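Local coordinates for microcin B17-processing protein McbB (Escherichia coli str. K-12 substr. MG1655, PDB 6GRH) that is needed to process the inactive microcin B17 precursor into the active peptide antibiotic, and carries a zinc ion held by four cysteines, at residues B[95-100]-B[119-124]; B[101-106]-B[143-148]; B[172-177]-B[228-233]. All coordinates share one frame; numbering follows the deposited sequence. Where two conformers were deposited one is given.

Interaction 1: B[95-100]-B[119-124]; sequences WVNSVI and GVFVSH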
loop_
_atom_site.group_PDB
_atom_site.type_symbol
_atom_site.label_atom_id
_atom_site.label_comp_id
_atom_site.label_asym_id
_atom_site.label_seq_id
_atom_site.Cartn_x
_atom_site.Cartn_y
_atom_site.Cartn_z
ATOM N N TRP B 95 27.430 -15.798 5.303
ATOM C CA TRP B 95 27.533 -16.982 4.480
ATOM C C TRP B 95 28.947 -17.005 3.933
ATOM O O TRP B 95 29.390 -16.056 3.290
ATOM C CB TRP B 95 26.472 -16.953 3.373
ATOM C CG TRP B 95 25.139 -16.765 3.969
ATOM C CD1 TRP B 95 24.476 -17.651 4.772
ATOM C CD2 TRP B 95 24.333 -15.599 3.915
ATOM N NE1 TRP B 95 23.303 -17.115 5.196
ATOM C CE2 TRP B 95 23.188 -15.852 4.683
ATOM C CE3 TRP B 95 24.456 -14.366 3.264
ATOM C CZ2 TRP B 95 22.156 -14.914 4.817
ATOM C CZ3 TRP B 95 23.462 -13.453 3.407
ATOM C CH2 TRP B 95 22.320 -13.721 4.174
ATOM N N VAL B 96 29.645 -18.091 4.210
ATOM C CA VAL B 96 31.050 -18.233 3.853
ATOM C C VAL B 96 31.232 -18.592 2.381
ATOM O O VAL B 96 32.338 -18.537 1.865
ATOM C CB VAL B 96 31.759 -19.279 4.724
ATOM C CG1 VAL B 96 31.611 -18.931 6.212
ATOM C CG2 VAL B 96 31.285 -20.712 4.453
ATOM N N ASN B 97 30.146 -18.993 1.734
ATOM C CA ASN B 97 30.161 -19.414 0.368
ATOM C C ASN B 97 28.758 -19.309 -0.233
ATOM O O ASN B 97 27.783 -19.372 0.507
ATOM C CB ASN B 97 30.585 -20.871 0.397
ATOM C CG ASN B 97 30.612 -21.485 -0.955
ATOM O OD1 ASN B 97 30.090 -22.582 -1.156
ATOM N ND2 ASN B 97 31.175 -20.747 -1.926
ATOM N N SER B 98 28.689 -19.131 -1.554
ATOM C CA SER B 98 27.461 -19.247 -2.329
ATOM C C SER B 98 27.533 -20.378 -3.369
ATOM O O SER B 98 28.618 -20.716 -3.867
ATOM C CB SER B 98 27.180 -17.929 -3.038
ATOM O OG SER B 98 26.823 -16.912 -2.116
ATOM N N VAL B 99 26.379 -20.969 -3.674
ATOM C CA VAL B 99 26.241 -21.900 -4.789
ATOM C C VAL B 99 25.053 -21.435 -5.612
ATOM O O VAL B 99 24.106 -20.903 -5.072
ATOM C CB VAL B 99 26.055 -23.366 -4.356
ATOM C CG1 VAL B 99 27.293 -23.877 -3.648
ATOM C CG2 VAL B 99 24.856 -23.590 -3.455
ATOM N N ILE B 100 25.117 -21.642 -6.917
ATOM C CA ILE B 100 23.998 -21.376 -7.801
ATOM C C ILE B 100 23.476 -22.713 -8.307
ATOM O O ILE B 100 24.239 -23.509 -8.860
ATOM C CB ILE B 100 24.394 -20.472 -8.972
ATOM C CG1 ILE B 100 24.814 -19.114 -8.429
ATOM C CG2 ILE B 100 23.207 -20.310 -9.937
ATOM C CD1 ILE B 100 25.314 -18.166 -9.483
ATOM N N GLY B 119 34.280 -9.527 -6.038
ATOM C CA GLY B 119 34.391 -10.046 -4.703
ATOM C C GLY B 119 33.386 -11.103 -4.309
ATOM O O GLY B 119 33.238 -11.396 -3.128
ATOM N N VAL B 120 32.748 -11.715 -5.301
ATOM C CA VAL B 120 31.727 -12.732 -5.073
ATOM C C VAL B 120 32.329 -14.133 -5.201
ATOM O O VAL B 120 32.846 -14.465 -6.248
ATOM C CB VAL B 120 30.583 -12.559 -6.082
ATOM C CG1 VAL B 120 29.618 -13.739 -6.010
ATOM C CG2 VAL B 120 29.851 -11.254 -5.793
ATOM N N PHE B 121 32.235 -14.919 -4.126
ATOM C CA PHE B 121 32.706 -16.322 -4.080
ATOM C C PHE B 121 31.531 -17.267 -4.344
ATOM O O PHE B 121 30.670 -17.450 -3.479
ATOM C CB PHE B 121 33.337 -16.616 -2.715
ATOM C CG PHE B 121 33.867 -18.046 -2.531
ATOM C CD1 PHE B 121 34.268 -18.852 -3.610
ATOM C CD2 PHE B 121 34.003 -18.566 -1.229
ATOM C CE1 PHE B 121 34.765 -20.138 -3.395
ATOM C CE2 PHE B 121 34.488 -19.849 -1.012
ATOM C CZ PHE B 121 34.878 -20.645 -2.095
ATOM N N VAL B 122 31.463 -17.798 -5.561
ATOM C CA VAL B 122 30.501 -18.844 -5.907
ATOM C C VAL B 122 31.328 -20.104 -6.090
ATOM O O VAL B 122 32.164 -20.150 -6.990
ATOM C CB VAL B 122 29.762 -18.550 -7.220
ATOM C CG1 VAL B 122 28.830 -19.709 -7.590
ATOM C CG2 VAL B 122 28.998 -17.244 -7.126
ATOM N N SER B 123 31.117 -21.101 -5.232
ATOM C CA SER B 123 31.934 -22.315 -5.255
ATOM C C SER B 123 31.536 -23.275 -6.366
ATOM O O SER B 123 32.400 -23.935 -6.925
ATOM C CB SER B 123 31.906 -23.063 -3.919
ATOM O OG SER B 123 30.580 -23.298 -3.505
ATOM N N HIS B 124 30.248 -23.365 -6.673
ATOM C CA HIS B 124 29.756 -24.346 -7.622
ATOM C C HIS B 124 28.536 -23.832 -8.347
ATOM O O HIS B 124 27.711 -23.151 -7.734
ATOM C CB HIS B 124 29.368 -25.631 -6.906
ATOM C CG HIS B 124 30.518 -26.342 -6.273
ATOM N ND1 HIS B 124 30.833 -26.205 -4.935
ATOM C CD2 HIS B 124 31.450 -27.174 -6.798
ATOM C CE1 HIS B 124 31.900 -26.946 -4.662
ATOM N NE2 HIS B 124 32.288 -27.546 -5.774
HETATM O O HOH W 1 29.205 -15.607 -2.084
#
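Asn97 lays its amide ND2 over one face of the Phe121 ring, 3.5 Å above the plane and over its centre. CG anti to the backbone N (chi1 178°) starts the Asn97 side chain toward residues 119-124. Val96 O meets the same ring at its edge, 3.5 Å from Phe121 CD2. The other end of the amide is a hydrogen-bond acceptor: Ser123 OG donates to Asn97 OD1 over 2.5 Å, in the carbonyl plane and on a lone pair. These side chains flank the start of a parallel strand pair, strands 97-102 and 122-127 of a beta-alpha-beta unit whose helix is 111-115. The backbones join through Ser98 N to Phe121 O, Ser123 N to Ser98 O (2.9 Å) and Ile100 N to His124 O (3.1 Å). A water donates to Phe121 O at 2.7 Å. Ile100 CG1 and Val122 CG1 meet obliquely at 4.1 Å, the apolar part of the contact, with Trp115 of the intervening helix against Ile100. Strand 139-144 lies on the other edge of 97-102. The bond from Ser123 probably helps set the rotation of the Asn97 amide, with one N-H turned obliquely to the Phe121 ring, where a weak N-H-to-ring attraction is likely.

Interaction 2: B[101-106]-B[143-148]; sequences ISDVPH and LHLENY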
loop_
_atom_site.group_PDB
_atom_site.type_symbol
_atom_site.label_atom_id
_atom_site.label_comp_id
_atom_site.label_asym_id
_atom_site.label_seq_id
_atom_site.Cartn_x
_atom_site.Cartn_y
_atom_site.Cartn_z
ATOM N N ILE B 101 22.197 -22.989 -8.044
ATOM C CA ILE B 101 21.528 -24.197 -8.523
ATOM C C ILE B 101 20.553 -23.741 -9.596
ATOM O O ILE B 101 19.761 -22.787 -9.379
ATOM C CB ILE B 101 20.793 -24.977 -7.396
ATOM C CG1 ILE B 101 21.768 -25.386 -6.278
ATOM C CG2 ILE B 101 20.137 -26.217 -7.976
ATOM C CD1 ILE B 101 21.182 -26.135 -5.092
ATOM N N SER B 102 20.602 -24.366 -10.764
ATOM C CA SER B 102 19.772 -23.866 -11.871
ATOM C C SER B 102 19.400 -24.917 -12.869
ATOM O O SER B 102 20.107 -25.916 -13.022
ATOM C CB SER B 102 20.509 -22.727 -12.602
ATOM O OG SER B 102 19.652 -22.035 -13.490
ATOM N N ASP B 103 18.296 -24.669 -13.563
ATOM C CA ASP B 103 17.918 -25.445 -14.745
ATOM C C ASP B 103 18.587 -24.942 -16.008
ATOM O O ASP B 103 18.501 -25.597 -17.038
ATOM C CB ASP B 103 16.383 -25.518 -14.907
ATOM C CG ASP B 103 15.706 -24.158 -15.204
ATOM O OD1 ASP B 103 16.328 -23.076 -15.140
ATOM O OD2 ASP B 103 14.474 -24.186 -15.461
ATOM N N VAL B 104 19.269 -23.796 -15.943
ATOM C CA VAL B 104 20.097 -23.303 -17.063
ATOM C C VAL B 104 21.535 -23.036 -16.581
ATOM O O VAL B 104 22.019 -21.920 -16.692
ATOM C CB VAL B 104 19.483 -22.040 -17.758
ATOM C CG1 VAL B 104 18.204 -22.400 -18.494
ATOM C CG2 VAL B 104 19.216 -20.900 -16.782
ATOM N N PRO B 105 22.233 -24.077 -16.067
ATOM C CA PRO B 105 23.583 -23.842 -15.540
ATOM C C PRO B 105 24.561 -23.267 -16.549
ATOM O O PRO B 105 25.464 -22.547 -16.155
ATOM C CB PRO B 105 24.039 -25.231 -15.089
ATOM C CG PRO B 105 23.245 -26.179 -15.928
ATOM C CD PRO B 105 21.893 -25.513 -16.077
ATOM N N HIS B 106 24.400 -23.604 -17.830
ATOM C CA HIS B 106 25.214 -23.004 -18.910
ATOM C C HIS B 106 25.212 -21.450 -18.964
ATOM O O HIS B 106 26.215 -20.862 -19.332
ATOM C CB HIS B 106 24.854 -23.607 -20.286
ATOM C CG HIS B 106 23.391 -23.546 -20.616
ATOM N ND1 HIS B 106 22.444 -24.331 -19.983
ATOM C CD2 HIS B 106 22.712 -22.785 -21.509
ATOM C CE1 HIS B 106 21.251 -24.067 -20.482
ATOM N NE2 HIS B 106 21.387 -23.134 -21.411
ATOM N N LEU B 143 18.831 -20.346 -6.095
ATOM C CA LEU B 143 18.127 -21.214 -7.030
ATOM C C LEU B 143 17.513 -20.376 -8.140
ATOM O O LEU B 143 16.637 -19.573 -7.869
ATOM C CB LEU B 143 17.057 -21.998 -6.300
ATOM C CG LEU B 143 16.091 -22.869 -7.097
ATOM C CD1 LEU B 143 16.802 -23.947 -7.909
ATOM C CD2 LEU B 143 15.086 -23.492 -6.121
ATOM N N HIS B 144 17.965 -20.570 -9.378
ATOM C CA HIS B 144 17.491 -19.784 -10.504
ATOM C C HIS B 144 16.799 -20.727 -11.477
ATOM O O HIS B 144 17.421 -21.661 -11.973
ATOM C CB HIS B 144 18.638 -19.041 -11.182
ATOM C CG HIS B 144 18.237 -18.340 -12.436
ATOM N ND1 HIS B 144 17.461 -17.205 -12.426
ATOM C CD2 HIS B 144 18.437 -18.650 -13.733
ATOM C CE1 HIS B 144 17.234 -16.827 -13.673
ATOM N NE2 HIS B 144 17.846 -17.665 -14.485
ATOM N N LEU B 145 15.523 -20.445 -11.772
ATOM C CA LEU B 145 14.715 -21.256 -12.683
ATOM C C LEU B 145 14.136 -20.452 -13.852
ATOM O O LEU B 145 13.406 -19.475 -13.626
ATOM C CB LEU B 145 13.560 -21.892 -11.912
ATOM C CG LEU B 145 13.976 -22.849 -10.795
ATOM C CD1 LEU B 145 12.762 -23.353 -10.031
ATOM C CD2 LEU B 145 14.763 -24.017 -11.365
ATOM N N GLU B 146 14.473 -20.843 -15.080
ATOM C CA GLU B 146 13.741 -20.407 -16.276
ATOM C C GLU B 146 12.426 -21.155 -16.433
ATOM O O GLU B 146 11.397 -20.564 -16.771
ATOM C CB GLU B 146 14.580 -20.568 -17.552
ATOM C CG GLU B 146 15.573 -19.454 -17.723
ATOM C CD GLU B 146 16.197 -19.315 -19.104
ATOM O OE1 GLU B 146 15.718 -19.889 -20.111
ATOM O OE2 GLU B 146 17.176 -18.556 -19.154
ATOM N N ASN B 147 12.449 -22.457 -16.196
ATOM C CA ASN B 147 11.247 -23.258 -16.284
ATOM C C ASN B 147 10.804 -23.610 -14.869
ATOM O O ASN B 147 11.230 -24.600 -14.290
ATOM C CB ASN B 147 11.498 -24.461 -17.163
ATOM C CG ASN B 147 11.988 -24.050 -18.533
ATOM O OD1 ASN B 147 11.374 -23.199 -19.196
ATOM N ND2 ASN B 147 13.127 -24.607 -18.956
ATOM N N TYR B 148 9.933 -22.765 -14.329
ATOM C CA TYR B 148 9.544 -22.847 -12.928
ATOM C C TYR B 148 8.607 -24.043 -12.677
ATOM O O TYR B 148 7.743 -24.331 -13.467
ATOM C CB TYR B 148 8.852 -21.554 -12.509
ATOM C CG TYR B 148 8.365 -21.590 -11.103
ATOM C CD1 TYR B 148 9.178 -21.196 -10.058
ATOM C CD2 TYR B 148 7.073 -22.059 -10.808
ATOM C CE1 TYR B 148 8.734 -21.279 -8.749
ATOM C CE2 TYR B 148 6.614 -22.128 -9.514
ATOM C CZ TYR B 148 7.446 -21.740 -8.484
ATOM O OH TYR B 148 6.976 -21.787 -7.206
HETATM O O HOH W 2 13.100 -26.284 -14.623
#
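Asp103 reaches across to residues 145-147 just where two parallel strands, 97-102 and 139-144, neighbours in the mixed sheet, run out into loops. Its CB lies near Leu145 CD2, and CG sits 4.0 Å from that same methyl. CG stands between the backbone N and the carbonyl carbon (chi1 66°), and beyond it the carboxylate forks. OD1 accepts Glu146 N at 2.9 Å and OD2 accepts Asn147 N at 2.8 Å, each through its syn lone pair, so two successive backbone N-H groups hold the carboxylate at both oxygens. They would probably stabilise its negative charge. OD2 also accepts a hydrogen bond from a water that donates to Asn147 O as well, and it packs on Asn147 CB.

Before this fork the strands pair regularly: His144 N donates to Ile101 O, and Ile101 CG2 meets Leu143 CD1 on the side covered by helix 150-160. Ser102 then takes over with its side chain. Its OG donates to His144 O, from 35° out of the carbonyl plane, and accepts Val104 N in an ST turn, so one hydroxyl serves both the neighbouring strand and its own turn. Val104 CG2 comes to the edge of the His144 ring, in its plane, while ND1 of that ring is bonded to Ser171 OG. Glu146 OE2 forms a salt bridge with Arg239. The Glu146 side chain crosses Val104 at about a right angle, and its CD lies 3.7 Å from Val104 CG1.

Interaction 3: B[172-177]-B[228-233]; sequences YYLKES and TLPALA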
loop_
_atom_site.group_PDB
_atom_site.type_symbol
_atom_site.label_atom_id
_atom_site.label_comp_id
_atom_site.label_asym_id
_atom_site.label_seq_id
_atom_site.Cartn_x
_atom_site.Cartn_y
_atom_site.Cartn_z
ATOM N N TYR B 172 13.235 -16.324 -10.689
ATOM C CA TYR B 172 12.277 -16.941 -11.610
ATOM C C TYR B 172 11.526 -15.799 -12.322
ATOM O O TYR B 172 11.688 -14.622 -11.965
ATOM C CB TYR B 172 11.298 -17.885 -10.843
ATOM C CG TYR B 172 10.607 -17.207 -9.702
ATOM C CD1 TYR B 172 11.220 -17.088 -8.466
ATOM C CD2 TYR B 172 9.372 -16.597 -9.880
ATOM C CE1 TYR B 172 10.611 -16.431 -7.421
ATOM C CE2 TYR B 172 8.755 -15.927 -8.847
ATOM C CZ TYR B 172 9.369 -15.845 -7.628
ATOM O OH TYR B 172 8.781 -15.159 -6.620
ATOM N N TYR B 173 10.727 -16.162 -13.316
ATOM C CA TYR B 173 10.037 -15.221 -14.155
ATOM C C TYR B 173 8.543 -15.364 -13.957
ATOM O O TYR B 173 8.034 -16.450 -13.800
ATOM C CB TYR B 173 10.432 -15.413 -15.612
ATOM C CG TYR B 173 11.917 -15.221 -15.825
ATOM C CD1 TYR B 173 12.440 -13.974 -16.161
ATOM C CD2 TYR B 173 12.812 -16.290 -15.649
ATOM C CE1 TYR B 173 13.813 -13.792 -16.345
ATOM C CE2 TYR B 173 14.184 -16.125 -15.827
ATOM C CZ TYR B 173 14.684 -14.862 -16.171
ATOM O OH TYR B 173 16.042 -14.701 -16.331
ATOM N N LEU B 174 7.848 -14.236 -13.939
ATOM C CA LEU B 174 6.408 -14.224 -13.778
ATOM C C LEU B 174 5.897 -13.113 -14.652
ATOM O O LEU B 174 6.291 -11.959 -14.454
ATOM C CB LEU B 174 6.002 -13.975 -12.324
ATOM C CG LEU B 174 4.503 -13.765 -12.036
ATOM C CD1 LEU B 174 3.700 -14.963 -12.472
ATOM C CD2 LEU B 174 4.331 -13.466 -10.556
ATOM N N LYS B 175 5.082 -13.499 -15.631
ATOM C CA LYS B 175 4.507 -12.606 -16.633
ATOM C C LYS B 175 5.610 -11.841 -17.370
ATOM O O LYS B 175 6.407 -12.470 -18.057
ATOM C CB LYS B 175 3.436 -11.721 -15.974
ATOM C CG LYS B 175 2.264 -12.567 -15.489
ATOM C CD LYS B 175 1.095 -11.691 -15.065
ATOM C CE LYS B 175 -0.136 -12.516 -14.727
ATOM N NZ LYS B 175 -1.365 -11.720 -15.003
ATOM N N GLU B 176 5.718 -10.523 -17.191
ATOM C CA GLU B 176 6.794 -9.756 -17.835
ATOM C C GLU B 176 7.875 -9.347 -16.838
ATOM O O GLU B 176 8.631 -8.406 -17.107
ATOM C CB GLU B 176 6.199 -8.524 -18.522
ATOM C CG GLU B 176 5.227 -8.878 -19.625
ATOM C CD GLU B 176 4.519 -7.675 -20.226
ATOM O OE1 GLU B 176 4.158 -6.731 -19.478
ATOM O OE2 GLU B 176 4.308 -7.690 -21.461
ATOM N N SER B 177 7.947 -10.016 -15.682
ATOM C CA SER B 177 8.918 -9.675 -14.665
ATOM C C SER B 177 9.928 -10.766 -14.378
ATOM O O SER B 177 9.655 -11.971 -14.554
ATOM C CB SER B 177 8.233 -9.309 -13.357
ATOM O OG SER B 177 7.667 -10.463 -12.751
ATOM N N THR B 228 2.997 -24.112 -11.894
ATOM C CA THR B 228 3.909 -23.497 -12.825
ATOM C C THR B 228 3.473 -22.036 -12.933
ATOM O O THR B 228 2.443 -21.654 -12.362
ATOM C CB THR B 228 3.802 -24.188 -14.187
ATOM O OG1 THR B 228 2.456 -24.081 -14.647
ATOM C CG2 THR B 228 4.180 -25.676 -14.071
ATOM N N LEU B 229 4.233 -21.227 -13.664
ATOM C CA LEU B 229 3.956 -19.790 -13.757
ATOM C C LEU B 229 4.015 -19.327 -15.200
ATOM O O LEU B 229 4.994 -19.620 -15.878
ATOM C CB LEU B 229 4.991 -18.996 -12.968
ATOM C CG LEU B 229 5.080 -19.231 -11.468
ATOM C CD1 LEU B 229 6.285 -18.497 -10.886
ATOM C CD2 LEU B 229 3.790 -18.830 -10.759
ATOM N N PRO B 230 2.985 -18.590 -15.670
ATOM C CA PRO B 230 3.098 -18.001 -16.993
ATOM C C PRO B 230 4.171 -16.868 -17.022
ATOM O O PRO B 230 4.377 -16.156 -16.019
ATOM C CB PRO B 230 1.677 -17.474 -17.271
ATOM C CG PRO B 230 1.134 -17.161 -15.930
ATOM C CD PRO B 230 1.767 -18.134 -14.963
ATOM N N ALA B 231 4.862 -16.756 -18.149
ATOM C CA ALA B 231 5.897 -15.739 -18.343
ATOM C C ALA B 231 6.202 -15.548 -19.802
ATOM O O ALA B 231 5.932 -16.429 -20.602
ATOM C CB ALA B 231 7.186 -16.114 -17.624
ATOM N N LEU B 232 6.746 -14.386 -20.157
ATOM C CA LEU B 232 7.117 -14.118 -21.543
ATOM C C LEU B 232 8.360 -14.929 -21.876
ATOM O O LEU B 232 9.172 -15.224 -20.999
ATOM C CB LEU B 232 7.378 -12.628 -21.792
ATOM C CG LEU B 232 6.183 -11.686 -22.011
ATOM C CD1 LEU B 232 6.701 -10.367 -22.563
ATOM C CD2 LEU B 232 5.125 -12.253 -22.944
ATOM N N ALA B 233 8.473 -15.284 -23.150
ATOM C CA ALA B 233 9.612 -16.030 -23.693
ATOM C C ALA B 233 10.887 -15.182 -23.579
ATOM O O ALA B 233 10.874 -13.989 -23.836
ATOM C CB ALA B 233 9.351 -16.424 -25.146
HETATM O O HOH W 3 7.801 -18.653 -15.361
#
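Lys175 N donates almost straight to Pro230 O, at 2.8 Å and 172° at the hydrogen, joining a strand hairpin to the loop 228-233, which precedes helix 236-254. Lys175 sits at the first corner of a type II' beta turn, Leu174 to Ser177, that links antiparallel strands 167-174 and 177-180. Within the turn Leu174 O is gripped twice by Ser177, by its backbone N at 2.8 Å and by its OG at 2.7 Å, the hydroxyl lying in the carbonyl plane on a lone pair. Leu174 N donates in return to Ser177 O, and Arg179 NE also bonds to Ser177 OG.

The carbonyl of Lys175 makes the second backbone link, its O accepting Leu232 N at 2.9 Å. Both bonds flank Ala231, whose CB rests on Tyr173 CB at 3.9 Å. A water lies within hydrogen-bonding distance of Tyr173 O and Leu229 O. At the more exposed end, Glu176 and Leu232 lie side by side pointing the same way in one of the two conformers of Leu232.

Leu229 supplies the apolar end. Its CD2 faces Leu174 CD1, and helix 193-204 covers this cluster through Ile197, Trp200 and Leu201. Tyr172 OH bonds to Asp181, while Tyr173 OH bonds to Ser242 of helix 236-254. Below its hydroxyl the Tyr172 ring turns one side to the loop, where Leu229 CD1 approaches obliquely and lies 3.8 Å from Tyr172 CD2.

How the interactions relate
All three contacts reach one mixed sheet; interaction 3 sets a loop against the hairpin end of strand 167-174. Interactions 1 and 2 share strand 97-102, which has strand 122-127 on one edge and strand 139-144 on the other; their centres lie about 16 Å apart. Strand 167-174 follows next to 139-144, and the centres of interactions 2 and 3 are about 13 Å apart. Those two touch directly: Tyr148 CD2 packs on Leu229 CG at 3.5 Å, and His144 CE1 lies 3.6 Å from Tyr173 OH. Interactions 1 and 3 do not meet, being about 27 Å apart between centres. The zinc ion of Cys192, Cys195, Cys290 and Cys292 is about 11 Å from the Tyr172 side chain and about 13 Å from that of Leu143.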